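Local structure of apical membrane antigen 1 (Toxoplasma gondii, 3ZLE) at residues Q26-G29 with S30-V34; S106-Q109 with E110-T114; E371-N375 with Q376-T380. The protein probably takes part in host cell invasion by the sporozoite, as a paralog of the moving-junction surface antigen AMA1. All blocks are in the same frame, centred on the assembly; numbering follows the deposited sequence.

Contact 1. Residues Q26-G29 with S30-V34; sequences QVHG and SGIFV
The turn that takes the chain out of the short helix 24-27 is closed by H28, whose imidazole reaches forward to the backbone of G31. NE2 of H28 donates to O of G31 at 3.0 Å, with the N-H pointing at the oxygen at 151°. That oxygen lies close to the plane of the ring, at its edge, while the nitrogen stands well above the carbonyl plane of G31 rather than on a lone pair. The ring gets there because CG of H28 is anti to the backbone N (chi1 -175°), which sends the imidazole along the outgoing chain. Beside NE2, CD2 of H28 comes within 3.2 Å of O of S30, and CG1 of I32 packs obliquely against the same carbon, 3.7 Å from CD2. G29, at positive phi (76°), is where the backbone leaves the helical course.

The other ring nitrogen is used as well: ND1 of H28 takes the backbone N-H of C50, so the buried ring is gripped at both nitrogens, consistent with a neutral imidazole protonated at NE2. S30 OG bonds to D35, and G31 N to D269. The loop thus runs from helix 24-27 towards strand 38-40, pinned to the 49-50 region by H28 and to the 267-269 loop by I32 and V34, while F33 lies against P189 of strand 187-191.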
# COMPACT_ATOMS: atom_id res chain seq x y z
N GLN A 26 -0.77 13.22 1.21
CA GLN A 26 -1.11 13.94 0.02
C GLN A 26 -1.43 13.03 -1.19
O GLN A 26 -2.48 13.16 -1.80
CB GLN A 26 -0.03 14.93 -0.32
CG GLN A 26 -0.36 15.79 -1.53
CD GLN A 26 0.41 17.09 -1.48
OE1 GLN A 26 0.67 17.62 -0.41
NE2 GLN A 26 0.84 17.57 -2.65
N VAL A 27 -0.50 12.14 -1.59
CA VAL A 27 -0.69 11.44 -2.89
C VAL A 27 -1.63 10.21 -2.74
O VAL A 27 -2.35 9.88 -3.64
CB VAL A 27 0.65 11.00 -3.56
CG1 VAL A 27 1.59 12.18 -3.79
CG2 VAL A 27 1.34 9.91 -2.75
N HIS A 28 -1.66 9.60 -1.58
CA HIS A 28 -2.58 8.50 -1.39
C HIS A 28 -3.92 8.91 -0.74
O HIS A 28 -4.98 8.63 -1.30
CB HIS A 28 -1.90 7.36 -0.63
CG HIS A 28 -2.72 6.12 -0.49
ND1 HIS A 28 -3.17 5.39 -1.58
CD2 HIS A 28 -3.21 5.49 0.62
CE1 HIS A 28 -3.89 4.37 -1.14
NE2 HIS A 28 -3.90 4.40 0.19
N GLY A 29 -3.84 9.57 0.42
CA GLY A 29 -5.00 10.28 1.02
C GLY A 29 -6.04 9.38 1.68
O GLY A 29 -7.15 9.81 2.01
N SER A 30 -5.67 8.14 1.94
CA SER A 30 -6.59 7.20 2.54
C SER A 30 -5.80 6.14 3.29
O SER A 30 -4.59 6.24 3.38
CB SER A 30 -7.49 6.59 1.50
OG SER A 30 -8.58 5.94 2.12
N GLY A 31 -6.50 5.24 3.98
CA GLY A 31 -5.81 4.19 4.72
C GLY A 31 -5.05 3.27 3.76
O GLY A 31 -5.35 3.21 2.55
N ILE A 32 -4.08 2.54 4.32
CA ILE A 32 -3.19 1.67 3.52
C ILE A 32 -3.41 0.23 3.95
O ILE A 32 -3.87 -0.60 3.14
CB ILE A 32 -1.71 2.08 3.71
CG1 ILE A 32 -1.52 3.56 3.31
CG2 ILE A 32 -0.80 1.16 2.92
CD1 ILE A 32 -0.26 4.18 3.86
N PHE A 33 -3.27 -0.04 5.25
CA PHE A 33 -3.50 -1.42 5.77
C PHE A 33 -4.94 -1.83 5.48
O PHE A 33 -5.18 -2.76 4.68
CB PHE A 33 -3.17 -1.52 7.27
CG PHE A 33 -3.35 -2.92 7.86
CD1 PHE A 33 -2.37 -3.92 7.67
CD2 PHE A 33 -4.40 -3.19 8.72
CE1 PHE A 33 -2.51 -5.19 8.22
CE2 PHE A 33 -4.55 -4.47 9.28
CZ PHE A 33 -3.60 -5.47 9.03
N VAL A 34 -5.89 -1.08 6.03
CA VAL A 34 -7.28 -1.13 5.57
C VAL A 34 -7.71 0.24 5.02
O VAL A 34 -7.57 1.29 5.69
CB VAL A 34 -8.23 -1.49 6.72
CG1 VAL A 34 -9.68 -1.19 6.31
CG2 VAL A 34 -8.06 -2.95 7.11

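Contact 2. Residues S106-Q109 with E110-T114; sequences SLLQ and ERLGT
L108 and R111 meet without any stacking of flat groups: CD2 of L108 touches the aliphatic arm of R111, 3.8 Å from its CD, and no face or edge of the guanidinium takes part in that touch. The extended chain of E110 carries its carboxylate clear of residues 106-109, and the amide of Q109 turns back along the helix, NE2 bonding to D105. These are the two turns of the short surface helix 105-112, with i to i+4 bonds from S106 O to G113 N. R111 N donates to L107 O at 2.8 Å and L112 N to L108 O at the same length, the latter more bent, at 131°. G113, with phi 88°, then breaks the helical course.

On the inner side, CD2 of L108 lies 4.1 Å from CG of L112, an apolar pair one turn apart. CG of L112 sits beside its own backbone N (chi1 -66°), tucked against the carbonyl of L108. Both leucines lie on R123 of helix 120-129, and L108 also on Y127. At the end of the helix the carbonyl of Q109 does double duty: besides the 3.3 Å bond from G113 N, its O accepts from a water at 2.6 Å, which also donates to G113 O.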
# COMPACT_ATOMS: atom_id res chain seq x y z
N SER A 106 -4.72 -8.72 -21.63
CA SER A 106 -4.81 -8.75 -23.09
C SER A 106 -6.18 -8.26 -23.54
O SER A 106 -6.28 -7.44 -24.43
CB SER A 106 -4.71 -10.22 -23.56
OG SER A 106 -3.40 -10.48 -23.96
N LEU A 107 -7.21 -8.89 -22.99
CA LEU A 107 -8.58 -8.61 -23.34
C LEU A 107 -9.02 -7.24 -22.92
O LEU A 107 -9.99 -6.71 -23.47
CB LEU A 107 -9.51 -9.63 -22.69
CG LEU A 107 -9.98 -10.80 -23.55
CD1 LEU A 107 -8.80 -11.46 -24.29
CD2 LEU A 107 -10.70 -11.81 -22.65
N LEU A 108 -8.48 -6.75 -21.80
CA LEU A 108 -8.89 -5.47 -21.28
C LEU A 108 -8.35 -4.39 -22.21
O LEU A 108 -8.94 -3.34 -22.38
CB LEU A 108 -8.34 -5.27 -19.88
CG LEU A 108 -9.34 -5.19 -18.76
CD1 LEU A 108 -8.65 -4.51 -17.57
CD2 LEU A 108 -10.60 -4.43 -19.21
N GLN A 109 -7.12 -4.56 -22.61
CA GLN A 109 -6.54 -3.70 -23.63
C GLN A 109 -7.46 -3.66 -24.85
O GLN A 109 -7.74 -2.60 -25.37
CB GLN A 109 -5.18 -4.25 -24.04
CG GLN A 109 -4.12 -4.16 -22.96
CD GLN A 109 -2.81 -4.81 -23.40
OE1 GLN A 109 -2.45 -4.79 -24.58
NE2 GLN A 109 -2.10 -5.39 -22.45
N GLU A 110 -7.94 -4.83 -25.29
CA GLU A 110 -8.92 -4.83 -26.38
C GLU A 110 -10.19 -4.10 -26.02
O GLU A 110 -10.71 -3.33 -26.81
CB GLU A 110 -9.25 -6.25 -26.84
CG GLU A 110 -8.35 -6.75 -27.95
CD GLU A 110 -8.98 -7.87 -28.75
OE1 GLU A 110 -10.19 -8.17 -28.53
OE2 GLU A 110 -8.27 -8.46 -29.58
N ARG A 111 -10.73 -4.38 -24.85
CA ARG A 111 -12.00 -3.77 -24.48
C ARG A 111 -11.95 -2.25 -24.14
O ARG A 111 -12.94 -1.55 -24.32
CB ARG A 111 -12.76 -4.62 -23.46
CG ARG A 111 -13.23 -3.89 -22.21
CD ARG A 111 -13.76 -4.89 -21.18
NE ARG A 111 -15.08 -5.43 -21.55
CZ ARG A 111 -16.23 -4.85 -21.23
NH1 ARG A 111 -16.25 -3.75 -20.47
NH2 ARG A 111 -17.38 -5.36 -21.65
N LEU A 112 -10.77 -1.72 -23.83
CA LEU A 112 -10.65 -0.32 -23.46
C LEU A 112 -10.26 0.58 -24.60
O LEU A 112 -10.19 1.81 -24.45
CB LEU A 112 -9.65 -0.16 -22.33
CG LEU A 112 -10.09 -0.79 -21.02
CD1 LEU A 112 -9.03 -0.71 -19.94
CD2 LEU A 112 -11.49 -0.37 -20.53
N GLY A 113 -9.78 -0.04 -25.66
CA GLY A 113 -9.51 0.65 -26.87
C GLY A 113 -8.16 1.29 -27.12
O GLY A 113 -7.28 1.42 -26.25
N THR A 114 -8.10 1.84 -28.31
CA THR A 114 -7.04 2.64 -28.80
C THR A 114 -6.48 3.73 -27.85
O THR A 114 -5.31 3.95 -27.82
CB THR A 114 -7.46 3.17 -30.17
OG1 THR A 114 -7.09 2.21 -31.16
CG2 THR A 114 -6.91 4.51 -30.50
O HOH W 1 -6.05 -0.72 -24.80

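Contact 3. Residues E371-N375 with Q376-T380; sequences ECVGN and QFDQT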
# COMPACT_ATOMS: atom_id res chain seq x y z
N GLU A 371 27.06 16.35 -1.89
CA GLU A 371 27.58 16.69 -3.20
C GLU A 371 27.13 15.73 -4.29
O GLU A 371 26.44 14.73 -4.02
CB GLU A 371 29.12 16.77 -3.26
CG GLU A 371 29.88 17.09 -1.99
CD GLU A 371 31.34 16.69 -2.12
OE1 GLU A 371 32.07 17.37 -2.87
OE2 GLU A 371 31.74 15.65 -1.56
N CYS A 372 27.64 16.00 -5.50
CA CYS A 372 27.46 15.13 -6.64
C CYS A 372 28.79 14.64 -7.16
O CYS A 372 29.49 15.35 -7.87
CB CYS A 372 26.79 15.88 -7.78
SG CYS A 372 25.90 14.76 -8.90
N VAL A 373 28.96 13.34 -7.07
CA VAL A 373 30.21 12.72 -7.38
C VAL A 373 29.84 11.62 -8.37
O VAL A 373 29.01 10.78 -8.06
CB VAL A 373 30.74 12.07 -6.09
CG1 VAL A 373 31.92 11.18 -6.36
CG2 VAL A 373 31.01 13.11 -5.00
N GLY A 374 30.36 11.68 -9.59
CA GLY A 374 30.05 10.65 -10.57
C GLY A 374 28.56 10.61 -10.83
O GLY A 374 27.95 9.55 -10.92
N ASN A 375 27.95 11.79 -10.80
CA ASN A 375 26.52 11.93 -11.00
C ASN A 375 25.61 11.25 -10.01
O ASN A 375 24.43 11.05 -10.30
CB ASN A 375 26.16 11.55 -12.44
CG ASN A 375 26.62 12.58 -13.42
OD1 ASN A 375 27.12 13.64 -13.04
ND2 ASN A 375 26.44 12.30 -14.69
N GLN A 376 26.11 10.96 -8.81
CA GLN A 376 25.26 10.38 -7.76
C GLN A 376 25.28 11.19 -6.49
O GLN A 376 26.27 11.84 -6.19
CB GLN A 376 25.64 8.92 -7.48
CG GLN A 376 25.20 7.95 -8.58
CD GLN A 376 25.60 6.51 -8.30
OE1 GLN A 376 25.84 6.12 -7.15
NE2 GLN A 376 25.67 5.70 -9.36
N PHE A 377 24.14 11.27 -5.81
CA PHE A 377 24.06 11.96 -4.56
C PHE A 377 25.07 11.36 -3.60
O PHE A 377 25.22 10.13 -3.52
CB PHE A 377 22.65 11.86 -3.97
CG PHE A 377 21.77 13.00 -4.35
CD1 PHE A 377 21.86 14.22 -3.69
CD2 PHE A 377 20.93 12.91 -5.46
CE1 PHE A 377 21.04 15.28 -4.04
CE2 PHE A 377 20.13 13.99 -5.85
CZ PHE A 377 20.17 15.16 -5.12
N ASP A 378 25.76 12.24 -2.86
CA ASP A 378 26.68 11.79 -1.84
C ASP A 378 26.56 12.67 -0.59
O ASP A 378 26.44 13.89 -0.68
CB ASP A 378 28.10 11.79 -2.38
CG ASP A 378 29.01 10.77 -1.67
OD1 ASP A 378 28.50 9.69 -1.28
OD2 ASP A 378 30.21 11.07 -1.47
N GLN A 379 26.45 12.00 0.55
CA GLN A 379 26.44 12.66 1.84
C GLN A 379 27.61 12.10 2.64
O GLN A 379 27.66 10.91 2.90
CB GLN A 379 25.15 12.33 2.57
CG GLN A 379 24.97 13.09 3.88
CD GLN A 379 23.53 13.28 4.23
OE1 GLN A 379 22.71 13.47 3.35
NE2 GLN A 379 23.19 13.12 5.50
N THR A 380 28.53 12.96 3.06
CA THR A 380 29.65 12.48 3.88
C THR A 380 29.96 13.44 5.01
O THR A 380 29.74 14.64 4.88
CB THR A 380 30.93 12.35 3.05
OG1 THR A 380 31.21 13.60 2.44
CG2 THR A 380 30.78 11.27 1.98
O HOH W 2 30.02 14.20 0.23
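E371 and D378 face each other as a hydrogen-bonded antiparallel pair, joined by two 2.8 Å backbone bonds, E371 N to D378 O and D378 N to E371 O. Next to the turn, V373 and Q376 form a second such pair. Their geometry differs: V373 N reaches Q376 O at 3.2 Å, nearly straight at 169° and in the carbonyl plane, whereas Q376 N approaches V373 O from above its carbonyl plane, at 3.0 Å. Between the two pairs C372 and F377 are opposed without hydrogen bonds, although CA of C372 gives a C-H...O contact to Q376 O.

Further out, a water ties the side chains of E371 and T380 together: it donates to E371 OE2 and accepts from T380 OG1, 2.6 Å away. OD2 of D378 stands 4.8 Å from OE2 of E371, so the two carboxylates share one face and might each be slightly harder to ionise. On that face CG2 of V373 touches CB of D378 at 4.1 Å, the two side chains crossing at a slant. CG2, set anti to the carbonyl carbon of V373, is the branch that meets D378.

The other face holds C372, disulfide-bonded to C350, and F377, whose ring is stacked on W9 and meets F15 edge-to-face. At the turn OD1 of N375 accepts from S352 N, and on the strand C372 O bonds to S352 OG, so both are held to the segment after C350.

With G374 and N375 both at positive phi, strands 366-373 and 376-383 form a beta hairpin with a two-residue type I' turn, in the disulfide-rich C-terminal part of the ectodomain, consistent with domain III of AMA1 proteins.

The three contacts are separate local structures strung along one chain: none touches another. Contact 1 lies nearest the middle, about 8 Å from the centre of the chain, and is buried; contacts 2 and 3 are at the surface, about 26 and 31 Å out. From the centre of contact 1 it is about 29 Å to that of contact 2 and 33 Å to that of contact 3, while the last two are 44 Å apart and no nearer than about 33 Å between atoms. A glycerol, probably from crystallisation, lies about 5 Å from the side chain of Q109 in contact 2. Contact 1 comes no nearer than about 19 Å, atom to atom, to either of the others.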